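Long-range contact in Rv3651-like N-terminal domain-containing protein (Mycobacterium tuberculosis, PDB 4Q6U), which is of unknown function but probably acts as a sensor, with one GAF-like and two PAS-like domains: residues 82-87 and 121-126. Residues are numbered along the deposited sequence; the frame is centred on the assembly and turned at random.
Sequences IMTDGR and TDTPES
Selenomethionine M83 bridges the hairpin turn between strands 74-82 and 88-97 of the GAF-like N-terminal domain and the strand-to-helix connection of the PAS-like middle domain. Its CG stands anti to the backbone N (chi1 -178°), a bend at chi2 (53°) sets SE against the methyl of T123, and the extended last torsion carries CE to T121. There the packing is tight: CE of M83 lies 3.2 Å from the carbonyl O of T121 and 3.6 Å from its CG2, and SE of M83 3.7 Å from CG2 of T123. Both threonines present methyl groups to the chain, which crosses them obliquely; P110 of strand 109-114 and H89 also touch M83. T123 OG1 accepts from S126 N and donates to P110 O, and T123 N returns an almost straight bond (178°) to S126 OG, completing the capping box of helix 124-129. S126 OG donates to the anti lone pair of D122 OD2; D122 leaves the backbone away from the turn, and its OD1 forms a salt bridge with R142. The loose side lies at exposed T84, whose CG2 comes only to 4.2 Å from CG2 of T123. Beside it one water spans the domains, 2.7 Å from T84 OG1 and donating to D122 O at 2.5 Å. The type I turn M83-G86 is closed by G86 N to M83 O; an overlapping Asx turn (D85 OD1 accepting from R87 N) and the bond M83 N to R87 O finish the hairpin end. The cap's hydroxyls are used within the middle domain, so the segments meet without a direct hydrogen bond, through M83's apolar contacts, its CE against T121 O and one water, while charged ties, D85 OD2 to K112 and R210, lie alongside.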
loop_
_atom_site.group_PDB
_atom_site.type_symbol
_atom_site.label_atom_id
_atom_site.label_comp_id
_atom_site.label_asym_id
_atom_site.label_seq_id
_atom_site.Cartn_x
_atom_site.Cartn_y
_atom_site.Cartn_z
ATOM N N ILE B 82 32.131 11.746 -1.211
ATOM C CA ILE B 82 32.126 13.172 -0.942
ATOM C C ILE B 82 31.223 13.908 -1.913
ATOM O O ILE B 82 31.386 13.803 -3.128
ATOM C CB ILE B 82 33.547 13.745 -1.007
ATOM C CG1 ILE B 82 34.456 12.956 -0.059
ATOM C CG2 ILE B 82 33.536 15.224 -0.652
ATOM C CD1 ILE B 82 35.918 13.390 -0.077
HETATM N N MSE B 83 30.252 14.620 -1.350
HETATM C CA MSE B 83 29.288 15.414 -2.106
HETATM C C MSE B 83 30.019 16.569 -2.765
HETATM O O MSE B 83 31.067 16.981 -2.283
HETATM C CB MSE B 83 28.187 15.924 -1.178
HETATM C CG MSE B 83 27.089 16.725 -1.864
HETATM SE SE MSE B 83 26.364 15.707 -3.348
HETATM C CE MSE B 83 25.174 17.097 -4.114
ATOM N N THR B 84 29.486 17.103 -3.857
ATOM C CA THR B 84 30.235 18.144 -4.574
ATOM C C THR B 84 30.320 19.481 -3.827
ATOM O O THR B 84 30.983 20.413 -4.294
ATOM C CB THR B 84 29.648 18.390 -5.977
ATOM O OG1 THR B 84 28.220 18.489 -5.895
ATOM C CG2 THR B 84 30.030 17.231 -6.907
ATOM N N ASP B 85 29.687 19.579 -2.662
ATOM C CA ASP B 85 29.915 20.746 -1.808
ATOM C C ASP B 85 31.071 20.508 -0.826
ATOM O O ASP B 85 31.319 21.324 0.058
ATOM C CB ASP B 85 28.638 21.129 -1.045
ATOM C CG ASP B 85 28.022 19.957 -0.303
ATOM O OD1 ASP B 85 28.736 18.961 -0.070
ATOM O OD2 ASP B 85 26.819 20.038 0.050
ATOM N N GLY B 86 31.758 19.374 -0.977
ATOM C CA GLY B 86 32.892 19.031 -0.134
ATOM C C GLY B 86 32.554 18.203 1.096
ATOM O O GLY B 86 33.445 17.792 1.836
ATOM N N ARG B 87 31.267 17.948 1.312
ATOM C CA ARG B 87 30.798 17.234 2.498
ATOM C C ARG B 87 30.879 15.725 2.348
ATOM O O ARG B 87 30.455 15.156 1.345
ATOM C CB ARG B 87 29.350 17.622 2.823
ATOM C CG ARG B 87 29.182 19.083 3.216
ATOM C CD ARG B 87 29.782 19.349 4.587
ATOM N NE ARG B 87 29.268 18.410 5.581
ATOM C CZ ARG B 87 28.107 18.550 6.213
ATOM N NH1 ARG B 87 27.326 19.599 5.959
ATOM N NH2 ARG B 87 27.725 17.638 7.101
ATOM N N THR B 121 20.330 18.785 -5.302
ATOM C CA THR B 121 21.605 18.785 -5.983
ATOM C C THR B 121 22.020 17.321 -6.091
ATOM O O THR B 121 22.181 16.643 -5.067
ATOM C CB THR B 121 22.646 19.601 -5.211
ATOM O OG1 THR B 121 22.063 20.852 -4.832
ATOM C CG2 THR B 121 23.913 19.846 -6.057
ATOM N N ASP B 122 22.139 16.816 -7.316
ATOM C CA ASP B 122 22.584 15.428 -7.505
ATOM C C ASP B 122 24.012 15.404 -7.991
ATOM O O ASP B 122 24.662 16.450 -8.057
ATOM C CB ASP B 122 21.700 14.687 -8.500
ATOM C CG ASP B 122 20.408 14.210 -7.881
ATOM O OD1 ASP B 122 19.581 15.076 -7.542
ATOM O OD2 ASP B 122 20.230 12.981 -7.729
ATOM N N THR B 123 24.480 14.206 -8.336
ATOM C CA THR B 123 25.810 13.996 -8.919
ATOM C C THR B 123 25.662 13.099 -10.150
ATOM O O THR B 123 24.628 12.446 -10.308
ATOM C CB THR B 123 26.782 13.342 -7.909
ATOM O OG1 THR B 123 26.217 12.121 -7.421
ATOM C CG2 THR B 123 27.046 14.271 -6.734
ATOM N N PRO B 124 26.668 13.080 -11.040
ATOM C CA PRO B 124 26.676 12.084 -12.120
ATOM C C PRO B 124 26.461 10.663 -11.594
ATOM O O PRO B 124 25.720 9.872 -12.185
ATOM C CB PRO B 124 28.079 12.241 -12.721
ATOM C CG PRO B 124 28.386 13.693 -12.515
ATOM C CD PRO B 124 27.756 14.067 -11.195
ATOM N N GLU B 125 27.103 10.356 -10.474
ATOM C CA GLU B 125 26.976 9.048 -9.850
ATOM C C GLU B 125 25.540 8.778 -9.379
ATOM O O GLU B 125 24.978 7.710 -9.656
ATOM C CB GLU B 125 27.964 8.926 -8.685
ATOM C CG GLU B 125 29.445 8.852 -9.104
ATOM C CD GLU B 125 30.034 10.200 -9.502
ATOM O OE1 GLU B 125 29.421 11.251 -9.198
ATOM O OE2 GLU B 125 31.117 10.203 -10.124
ATOM N N SER B 126 24.932 9.734 -8.681
ATOM C CA SER B 126 23.581 9.503 -8.155
ATOM C C SER B 126 22.560 9.401 -9.294
ATOM O O SER B 126 21.586 8.639 -9.219
ATOM C CB SER B 126 23.185 10.604 -7.168
ATOM O OG SER B 126 22.735 11.792 -7.819
HETATM O O HOH W 1 26.742 17.860 -8.087
#